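Local coordinates for putative nucleoside-diphosphate-sugar epimerase (PDB 3E48), which is of unknown function but is probably a nucleoside-diphosphate-sugar epimerase that binds a dinucleotide cofactor in its Rossmann-type domain, at residues H100-G105 with D134-R139; E85-V90 with S125-T130; K159-A164 with E222-E227. All coordinates share one frame; numbering follows the deposited sequence.

Interaction 1: H100-G105 with D134-R139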
loop_
_atom_site.group_PDB
_atom_site.type_symbol
_atom_site.label_atom_id
_atom_site.label_comp_id
_atom_site.label_asym_id
_atom_site.label_seq_id
_atom_site.Cartn_x
_atom_site.Cartn_y
_atom_site.Cartn_z
ATOM N N HIS B 100 19.769 -8.351 -4.164
ATOM C CA HIS B 100 18.942 -7.341 -4.800
ATOM C C HIS B 100 17.664 -7.924 -5.366
ATOM O O HIS B 100 17.655 -9.039 -5.888
ATOM C CB HIS B 100 19.745 -6.649 -5.907
ATOM C CG HIS B 100 19.180 -5.327 -6.317
ATOM N ND1 HIS B 100 18.141 -5.207 -7.212
ATOM C CD2 HIS B 100 19.475 -4.068 -5.910
ATOM C CE1 HIS B 100 17.817 -3.934 -7.339
ATOM N NE2 HIS B 100 18.610 -3.221 -6.559
ATOM N N ILE B 101 16.582 -7.161 -5.259
ATOM C CA ILE B 101 15.291 -7.594 -5.769
ATOM C C ILE B 101 14.742 -6.551 -6.736
ATOM O O ILE B 101 14.696 -5.368 -6.416
ATOM C CB ILE B 101 14.248 -7.771 -4.633
ATOM C CG1 ILE B 101 14.631 -8.957 -3.739
ATOM C CG2 ILE B 101 12.856 -7.976 -5.235
ATOM C CD1 ILE B 101 13.800 -9.062 -2.462
ATOM N N ILE B 102 14.361 -6.992 -7.930
ATOM C CA ILE B 102 13.755 -6.101 -8.907
ATOM C C ILE B 102 12.297 -6.545 -8.880
ATOM O O ILE B 102 11.979 -7.666 -9.274
ATOM C CB ILE B 102 14.357 -6.295 -10.317
ATOM C CG1 ILE B 102 15.849 -5.940 -10.290
ATOM C CG2 ILE B 102 13.612 -5.417 -11.328
ATOM C CD1 ILE B 102 16.591 -6.175 -11.606
ATOM N N PHE B 103 11.419 -5.678 -8.383
ATOM C CA PHE B 103 10.000 -6.007 -8.258
ATOM C C PHE B 103 9.174 -5.358 -9.357
ATOM O O PHE B 103 9.231 -4.148 -9.548
ATOM C CB PHE B 103 9.486 -5.552 -6.888
ATOM C CG PHE B 103 8.105 -6.042 -6.557
ATOM C CD1 PHE B 103 7.923 -7.166 -5.760
ATOM C CD2 PHE B 103 6.985 -5.379 -7.039
ATOM C CE1 PHE B 103 6.638 -7.627 -5.443
ATOM C CE2 PHE B 103 5.690 -5.831 -6.729
ATOM C CZ PHE B 103 5.523 -6.956 -5.930
ATOM N N ILE B 104 8.410 -6.170 -10.083
ATOM C CA ILE B 104 7.572 -5.666 -11.170
ATOM C C ILE B 104 6.147 -5.411 -10.674
ATOM O O ILE B 104 5.335 -6.332 -10.611
ATOM C CB ILE B 104 7.505 -6.673 -12.334
ATOM C CG1 ILE B 104 8.923 -7.052 -12.781
ATOM C CG2 ILE B 104 6.706 -6.071 -13.488
ATOM C CD1 ILE B 104 9.761 -5.891 -13.258
ATOM N N GLY B 105 5.848 -4.159 -10.341
ATOM C CA GLY B 105 4.527 -3.819 -9.845
ATOM C C GLY B 105 3.653 -3.086 -10.843
ATOM O O GLY B 105 4.137 -2.582 -11.854
ATOM N N ASP B 134 18.381 -4.345 -0.762
ATOM C CA ASP B 134 18.450 -3.403 -1.872
ATOM C C ASP B 134 17.389 -3.823 -2.888
ATOM O O ASP B 134 17.218 -5.011 -3.154
ATOM C CB ASP B 134 19.828 -3.438 -2.549
ATOM C CG ASP B 134 20.937 -2.879 -1.673
ATOM O OD1 ASP B 134 20.645 -2.075 -0.760
ATOM O OD2 ASP B 134 22.113 -3.231 -1.917
ATOM N N TYR B 135 16.671 -2.860 -3.455
ATOM C CA TYR B 135 15.655 -3.207 -4.434
ATOM C C TYR B 135 15.386 -2.100 -5.444
ATOM O O TYR B 135 15.713 -0.932 -5.221
ATOM C CB TYR B 135 14.336 -3.609 -3.742
ATOM C CG TYR B 135 13.606 -2.468 -3.065
ATOM C CD1 TYR B 135 14.048 -1.952 -1.846
ATOM C CD2 TYR B 135 12.484 -1.888 -3.660
ATOM C CE1 TYR B 135 13.389 -0.880 -1.239
ATOM C CE2 TYR B 135 11.821 -0.823 -3.062
ATOM C CZ TYR B 135 12.278 -0.323 -1.857
ATOM O OH TYR B 135 11.631 0.750 -1.284
ATOM N N THR B 136 14.787 -2.499 -6.559
ATOM C CA THR B 136 14.432 -1.599 -7.648
ATOM C C THR B 136 12.959 -1.873 -7.881
ATOM O O THR B 136 12.576 -3.002 -8.181
ATOM C CB THR B 136 15.239 -1.938 -8.923
ATOM O OG1 THR B 136 16.641 -1.841 -8.632
ATOM C CG2 THR B 136 14.902 -0.976 -10.053
ATOM N N TYR B 137 12.128 -0.851 -7.712
ATOM C CA TYR B 137 10.693 -1.020 -7.887
ATOM C C TYR B 137 10.280 -0.480 -9.253
ATOM O O TYR B 137 10.384 0.718 -9.528
ATOM C CB TYR B 137 9.950 -0.309 -6.751
ATOM C CG TYR B 137 8.543 -0.811 -6.547
ATOM C CD1 TYR B 137 7.479 -0.276 -7.270
ATOM C CD2 TYR B 137 8.282 -1.870 -5.677
ATOM C CE1 TYR B 137 6.185 -0.788 -7.136
ATOM C CE2 TYR B 137 6.993 -2.391 -5.537
ATOM C CZ TYR B 137 5.954 -1.845 -6.272
ATOM O OH TYR B 137 4.682 -2.353 -6.155
ATOM N N VAL B 138 9.829 -1.386 -10.114
ATOM C CA VAL B 138 9.428 -1.034 -11.469
ATOM C C VAL B 138 7.917 -1.076 -11.609
ATOM O O VAL B 138 7.315 -2.135 -11.495
ATOM C CB VAL B 138 10.046 -2.019 -12.486
ATOM C CG1 VAL B 138 9.676 -1.610 -13.907
ATOM C CG2 VAL B 138 11.555 -2.065 -12.305
ATOM N N ARG B 139 7.294 0.070 -11.851
ATOM C CA ARG B 139 5.846 0.095 -12.006
ATOM C C ARG B 139 5.509 0.097 -13.493
ATOM O O ARG B 139 6.145 0.799 -14.275
ATOM C CB ARG B 139 5.271 1.329 -11.299
ATOM C CG ARG B 139 5.437 1.251 -9.781
ATOM C CD ARG B 139 5.227 2.589 -9.070
ATOM N NE ARG B 139 3.845 3.053 -9.134
ATOM C CZ ARG B 139 3.433 4.072 -9.880
ATOM N NH1 ARG B 139 4.300 4.741 -10.630
ATOM N NH2 ARG B 139 2.153 4.424 -9.872
#
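The imidazole of His100 lies over the backbone of the adjoining strand: Tyr135 CA, 3.9 Å from the ring centroid of His100, and Asp134 O both stand over one ring face, offset toward the rim, and Thr136 CB comes up at the ring edge, in plane. CG of His100 is anti to its backbone N (chi1 -161°), and the end of the side chain comes nearer strand 134-139. The Thr136 hydroxyl is held by Gly192 N, and the Trp191 ring also meets that of His100. On the face of the sheet that carries Phe103 and Tyr137, these two run side by side with planes only 12° apart, but the rings are slid so far that their centroids are 5.2 Å apart and they barely overlap. Their closest approach is 3.3 Å, from Phe103 CD2 to Tyr137 CE2. Gly105 presents only backbone here, and its CA lies 4.0 Å from Tyr137 OH. On the sheet face that His100 shares, Val138 serves two isoleucines, its CG2 4.1 Å from Ile102 CG2 and its CB 4.0 Å from Ile104 CD1, while helix 174-186 covers all three. Five backbone hydrogen bonds join the strands, from Ile101 N to Asp134 O, Thr136 N to Ile101 O, Phe103 N to Thr136 O, Val138 N to Phe103 O and Gly105 N to Val138 O. The strand axes diverge by just 13°. This in-register parallel pairing, with helix 118-131 as the connection, is a beta-alpha-beta unit in the central sheet of an NAD(P)-binding Rossmann fold.

Interaction 2: E85-V90 with S125-T130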
loop_
_atom_site.group_PDB
_atom_site.type_symbol
_atom_site.label_atom_id
_atom_site.label_comp_id
_atom_site.label_asym_id
_atom_site.label_seq_id
_atom_site.Cartn_x
_atom_site.Cartn_y
_atom_site.Cartn_z
ATOM N N GLU B 85 2.739 -13.834 -0.849
ATOM C CA GLU B 85 3.671 -13.836 -1.965
ATOM C C GLU B 85 4.902 -12.978 -1.679
ATOM O O GLU B 85 6.052 -13.435 -1.777
ATOM C CB GLU B 85 2.932 -13.257 -3.148
ATOM C CG GLU B 85 3.499 -13.491 -4.475
ATOM C CD GLU B 85 2.500 -13.087 -5.515
ATOM O OE1 GLU B 85 2.507 -11.912 -5.945
ATOM O OE2 GLU B 85 1.681 -13.952 -5.864
ATOM N N VAL B 86 4.645 -11.720 -1.338
ATOM C CA VAL B 86 5.713 -10.769 -1.059
ATOM C C VAL B 86 6.382 -11.075 0.271
ATOM O O VAL B 86 7.575 -10.844 0.429
ATOM C CB VAL B 86 5.188 -9.306 -1.053
ATOM C CG1 VAL B 86 4.181 -9.105 0.067
ATOM C CG2 VAL B 86 6.356 -8.338 -0.911
ATOM N N GLU B 87 5.615 -11.584 1.231
ATOM C CA GLU B 87 6.204 -11.934 2.514
ATOM C C GLU B 87 7.236 -13.024 2.254
ATOM O O GLU B 87 8.338 -12.975 2.786
ATOM C CB GLU B 87 5.148 -12.464 3.489
ATOM C CG GLU B 87 4.252 -11.404 4.131
ATOM C CD GLU B 87 4.992 -10.490 5.091
ATOM O OE1 GLU B 87 5.950 -10.949 5.746
ATOM O OE2 GLU B 87 4.604 -9.311 5.215
ATOM N N ASN B 88 6.883 -13.999 1.425
ATOM C CA ASN B 88 7.807 -15.082 1.134
ATOM C C ASN B 88 9.009 -14.596 0.343
ATOM O O ASN B 88 10.132 -15.053 0.561
ATOM C CB ASN B 88 7.086 -16.219 0.410
ATOM C CG ASN B 88 6.129 -16.962 1.326
ATOM O OD1 ASN B 88 6.250 -16.882 2.553
ATOM N ND2 ASN B 88 5.187 -17.696 0.743
ATOM N N LEU B 89 8.776 -13.660 -0.570
ATOM C CA LEU B 89 9.862 -13.098 -1.366
ATOM C C LEU B 89 10.933 -12.522 -0.442
ATOM O O LEU B 89 12.110 -12.866 -0.553
ATOM C CB LEU B 89 9.326 -11.995 -2.278
ATOM C CG LEU B 89 10.359 -11.113 -2.978
ATOM C CD1 LEU B 89 11.210 -11.942 -3.946
ATOM C CD2 LEU B 89 9.621 -10.005 -3.727
ATOM N N VAL B 90 10.516 -11.651 0.474
ATOM C CA VAL B 90 11.444 -11.020 1.409
ATOM C C VAL B 90 12.102 -12.023 2.355
ATOM O O VAL B 90 13.310 -11.961 2.587
ATOM C CB VAL B 90 10.741 -9.925 2.247
ATOM C CG1 VAL B 90 11.699 -9.374 3.295
ATOM C CG2 VAL B 90 10.263 -8.805 1.332
ATOM N N SER B 125 5.478 -2.583 -1.996
ATOM C CA SER B 125 6.469 -1.511 -2.048
ATOM C C SER B 125 6.999 -1.209 -0.650
ATOM O O SER B 125 8.212 -1.148 -0.422
ATOM C CB SER B 125 5.844 -0.250 -2.660
ATOM O OG SER B 125 6.774 0.815 -2.718
ATOM N N ARG B 126 6.085 -1.026 0.293
ATOM C CA ARG B 126 6.480 -0.726 1.664
ATOM C C ARG B 126 7.229 -1.879 2.332
ATOM O O ARG B 126 8.219 -1.651 3.032
ATOM C CB ARG B 126 5.237 -0.326 2.465
ATOM C CG ARG B 126 4.629 0.948 1.900
ATOM C CD ARG B 126 3.214 1.225 2.373
ATOM N NE ARG B 126 2.806 2.563 1.943
ATOM C CZ ARG B 126 2.544 2.908 0.684
ATOM N NH1 ARG B 126 2.630 2.012 -0.296
ATOM N NH2 ARG B 126 2.230 4.166 0.396
ATOM N N LEU B 127 6.786 -3.114 2.109
ATOM C CA LEU B 127 7.474 -4.247 2.719
ATOM C C LEU B 127 8.921 -4.290 2.233
ATOM O O LEU B 127 9.837 -4.565 3.009
ATOM C CB LEU B 127 6.780 -5.570 2.385
ATOM C CG LEU B 127 7.254 -6.783 3.208
ATOM C CD1 LEU B 127 6.861 -6.596 4.682
ATOM C CD2 LEU B 127 6.636 -8.052 2.650
ATOM N N LEU B 128 9.135 -4.026 0.947
ATOM C CA LEU B 128 10.499 -4.027 0.424
ATOM C C LEU B 128 11.307 -2.954 1.141
ATOM O O LEU B 128 12.459 -3.175 1.514
ATOM C CB LEU B 128 10.497 -3.783 -1.089
ATOM C CG LEU B 128 10.036 -5.018 -1.865
ATOM C CD1 LEU B 128 9.638 -4.628 -3.279
ATOM C CD2 LEU B 128 11.157 -6.051 -1.887
ATOM N N SER B 129 10.696 -1.789 1.342
ATOM C CA SER B 129 11.369 -0.698 2.034
ATOM C C SER B 129 11.761 -1.102 3.463
ATOM O O SER B 129 12.864 -0.794 3.914
ATOM C CB SER B 129 10.461 0.538 2.068
ATOM O OG SER B 129 11.106 1.624 2.713
ATOM N N THR B 130 10.876 -1.806 4.168
ATOM C CA THR B 130 11.170 -2.212 5.547
ATOM C C THR B 130 12.173 -3.357 5.667
ATOM O O THR B 130 12.791 -3.532 6.719
ATOM C CB THR B 130 9.913 -2.687 6.307
ATOM O OG1 THR B 130 9.518 -3.979 5.822
ATOM C CG2 THR B 130 8.764 -1.704 6.128
#
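Leu127 reaches from its helix into a notch formed by Val86, Glu87 and Val90, and one methyl does most of the work. Its CD2 lies 3.6 Å from Val86 CG2, 3.9 Å from Val90 CG2 and 3.5 Å from Glu87 OE2. CG of Leu127 lies anti to the backbone N (chi1 -168°), on a CB that already points toward helix 84-96. Glu87 leaves its helix pointing away, yet a bend at chi2 (-68°) swings CD round, and the Glu87 side chain crosses that of Leu127 at about a right angle; OE2 of Glu87 also lies 3.6 Å from Leu127 CD1. One turn along, Val90 CG2 meets Leu128 CD2 at a looser 4.3 Å. In the next shell, the hydroxyl of Tyr123 bonds Glu87 OE2 and gives this acid edge a polar partner beside the methyls. Leu89 and Leu128 reach the sheet beneath at Ile101 and Phe103. The second subunit borders both helices: Phe80 of that subunit packs on Glu87, and on helix 118-131 Arg126 NE and Ser125 OG bond Asp109 O and His111 O of the second subunit. The helix axes are 10.2 Å apart and cross at -21°. Such a near-parallel pair of neighbouring helices, covering one face of the parallel sheet, is characteristic of the Rossmann fold, here with the second subunit beside it.

Interaction 3: K159-A164 with E222-E227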
loop_
_atom_site.group_PDB
_atom_site.type_symbol
_atom_site.label_atom_id
_atom_site.label_comp_id
_atom_site.label_asym_id
_atom_site.label_seq_id
_atom_site.Cartn_x
_atom_site.Cartn_y
_atom_site.Cartn_z
ATOM N N LYS B 159 -19.116 -1.417 -29.963
ATOM C CA LYS B 159 -18.966 -0.457 -28.881
ATOM C C LYS B 159 -17.880 -0.845 -27.881
ATOM O O LYS B 159 -17.649 -2.027 -27.616
ATOM C CB LYS B 159 -20.294 -0.309 -28.132
ATOM C CG LYS B 159 -21.485 0.024 -29.017
ATOM C CD LYS B 159 -22.799 -0.111 -28.258
ATOM C CE LYS B 159 -23.992 0.113 -29.175
ATOM N NZ LYS B 159 -25.285 -0.078 -28.460
ATOM N N LEU B 160 -17.210 0.169 -27.346
ATOM C CA LEU B 160 -16.180 -0.018 -26.328
ATOM C C LEU B 160 -16.961 0.287 -25.051
ATOM O O LEU B 160 -17.484 1.392 -24.899
ATOM C CB LEU B 160 -15.054 1.000 -26.514
ATOM C CG LEU B 160 -13.877 0.886 -25.539
ATOM C CD1 LEU B 160 -13.145 -0.431 -25.767
ATOM C CD2 LEU B 160 -12.933 2.065 -25.750
ATOM N N ILE B 161 -17.049 -0.679 -24.143
ATOM C CA ILE B 161 -17.836 -0.499 -22.926
ATOM C C ILE B 161 -17.112 -0.281 -21.597
ATOM O O ILE B 161 -17.759 -0.241 -20.544
ATOM C CB ILE B 161 -18.808 -1.685 -22.738
ATOM C CG1 ILE B 161 -18.021 -2.982 -22.535
ATOM C CG2 ILE B 161 -19.710 -1.808 -23.960
ATOM C CD1 ILE B 161 -18.889 -4.192 -22.257
ATOM N N TYR B 162 -15.792 -0.143 -21.629
ATOM C CA TYR B 162 -15.039 0.077 -20.395
ATOM C C TYR B 162 -15.635 1.237 -19.596
ATOM O O TYR B 162 -15.766 2.347 -20.102
ATOM C CB TYR B 162 -13.570 0.388 -20.700
ATOM C CG TYR B 162 -12.783 -0.735 -21.342
ATOM C CD1 TYR B 162 -12.864 -2.043 -20.862
ATOM C CD2 TYR B 162 -11.891 -0.471 -22.380
ATOM C CE1 TYR B 162 -12.065 -3.059 -21.400
ATOM C CE2 TYR B 162 -11.092 -1.473 -22.918
ATOM C CZ TYR B 162 -11.178 -2.760 -22.426
ATOM O OH TYR B 162 -10.357 -3.735 -22.949
ATOM N N PRO B 163 -16.010 0.987 -18.332
ATOM C CA PRO B 163 -16.590 2.031 -17.477
ATOM C C PRO B 163 -15.492 2.933 -16.933
ATOM O O PRO B 163 -15.238 2.967 -15.727
ATOM C CB PRO B 163 -17.274 1.228 -16.380
ATOM C CG PRO B 163 -16.341 0.062 -16.215
ATOM C CD PRO B 163 -16.033 -0.319 -17.653
ATOM N N ALA B 164 -14.842 3.663 -17.833
ATOM C CA ALA B 164 -13.745 4.545 -17.456
ATOM C C ALA B 164 -14.091 6.021 -17.577
ATOM O O ALA B 164 -13.209 6.875 -17.507
ATOM C CB ALA B 164 -12.518 4.230 -18.311
ATOM N N GLU B 222 -19.307 3.504 -25.725
ATOM C CA GLU B 222 -20.583 3.527 -25.017
ATOM C C GLU B 222 -20.405 2.693 -23.757
ATOM O O GLU B 222 -20.819 1.535 -23.693
ATOM C CB GLU B 222 -21.692 2.934 -25.888
ATOM C CG GLU B 222 -22.060 3.796 -27.082
ATOM C CD GLU B 222 -23.117 3.155 -27.957
ATOM O OE1 GLU B 222 -24.181 2.771 -27.420
ATOM O OE2 GLU B 222 -22.886 3.041 -29.181
ATOM N N PRO B 223 -19.781 3.284 -22.729
ATOM C CA PRO B 223 -19.525 2.617 -21.455
ATOM C C PRO B 223 -20.762 2.147 -20.705
ATOM O O PRO B 223 -21.749 2.874 -20.590
ATOM C CB PRO B 223 -18.736 3.665 -20.674
ATOM C CG PRO B 223 -19.319 4.944 -21.170
ATOM C CD PRO B 223 -19.393 4.705 -22.661
ATOM N N VAL B 224 -20.699 0.917 -20.209
ATOM C CA VAL B 224 -21.792 0.349 -19.440
ATOM C C VAL B 224 -21.515 0.629 -17.971
ATOM O O VAL B 224 -20.436 1.115 -17.615
ATOM C CB VAL B 224 -21.915 -1.178 -19.655
ATOM C CG1 VAL B 224 -22.334 -1.465 -21.087
ATOM C CG2 VAL B 224 -20.591 -1.863 -19.344
ATOM N N SER B 225 -22.491 0.327 -17.125
ATOM C CA SER B 225 -22.355 0.542 -15.691
ATOM C C SER B 225 -21.284 -0.377 -15.117
ATOM O O SER B 225 -20.909 -1.372 -15.739
ATOM C CB SER B 225 -23.688 0.264 -14.994
ATOM O OG SER B 225 -24.055 -1.098 -15.143
ATOM N N LEU B 226 -20.795 -0.041 -13.927
ATOM C CA LEU B 226 -19.777 -0.848 -13.270
ATOM C C LEU B 226 -20.333 -2.223 -12.912
ATOM O O LEU B 226 -19.617 -3.225 -12.964
ATOM C CB LEU B 226 -19.281 -0.145 -12.001
ATOM C CG LEU B 226 -18.524 1.172 -12.187
ATOM C CD1 LEU B 226 -18.334 1.849 -10.838
ATOM C CD2 LEU B 226 -17.175 0.901 -12.847
ATOM N N GLU B 227 -21.613 -2.267 -12.552
ATOM C CA GLU B 227 -22.267 -3.522 -12.188
ATOM C C GLU B 227 -22.389 -4.437 -13.405
ATOM O O GLU B 227 -22.077 -5.625 -13.334
ATOM C CB GLU B 227 -23.663 -3.252 -11.614
ATOM C CG GLU B 227 -23.701 -2.325 -10.404
ATOM C CD GLU B 227 -23.325 -0.893 -10.742
ATOM O OE1 GLU B 227 -23.936 -0.313 -11.664
ATOM O OE2 GLU B 227 -22.421 -0.340 -10.079
#
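Lys159 and Glu222 form a salt bridge, NZ to OE1 at 3.2 Å, which as a hydrogen bond is weak. The extended lysine chain crosses the carboxylate rather than merely meeting it with its ammonium, since Lys159 CE lies 3.1 Å from Glu222 OE2. Two backbone bonds fix the segments beside this pair. Glu222 N donates to Leu160 O over 2.9 Å, bent at 138°, and Val224 N reaches Ile161 O over 3.2 Å in a straighter line (162°). Between and beyond them comes apolar packing: Val224 CG2 sits 3.8 Å from Ile161 CB, and Leu226 CD2 lies against Pro163 CB at 3.5 Å. Pro223 CB also lies 3.3 Å from the carbonyl oxygen Tyr162 O. Pro163 is the centre of an inverse gamma turn, while Ser225 caps the N-terminus of helix 226-231. The contact follows directly on the small parallel sheet of strands 159-160 and 220-221, and Tyr221 OH binds Tyr162 O. Around it, Leu160 rests on helices 147-157 and 204-215, Ile161 leans on Tyr150, and Phe229 of helix 226-231 covers Pro163 and Val224.

How the interactions relate
Interactions 1 and 2 belong to one Rossmann domain and are built from elements that adjoin along the chain: the strand 100-105 of interaction 1 follows helix 84-96, and helix 118-131 of interaction 2 is the link between the two strands. They touch directly, Phe103 CB meeting Leu128 CD1 and Tyr137 meeting Ser125. Interaction 1 is core and rests on backbone hydrogen bonds with rings and branched side chains on both faces; interaction 2 is a buried helix layer joined by methyl groups and flanked by the second subunit. Interaction 3 is a partly exposed contact about 33 Å from interaction 1, centre to centre, where a salt bridge, two backbone bonds and prolines replace regular pairing.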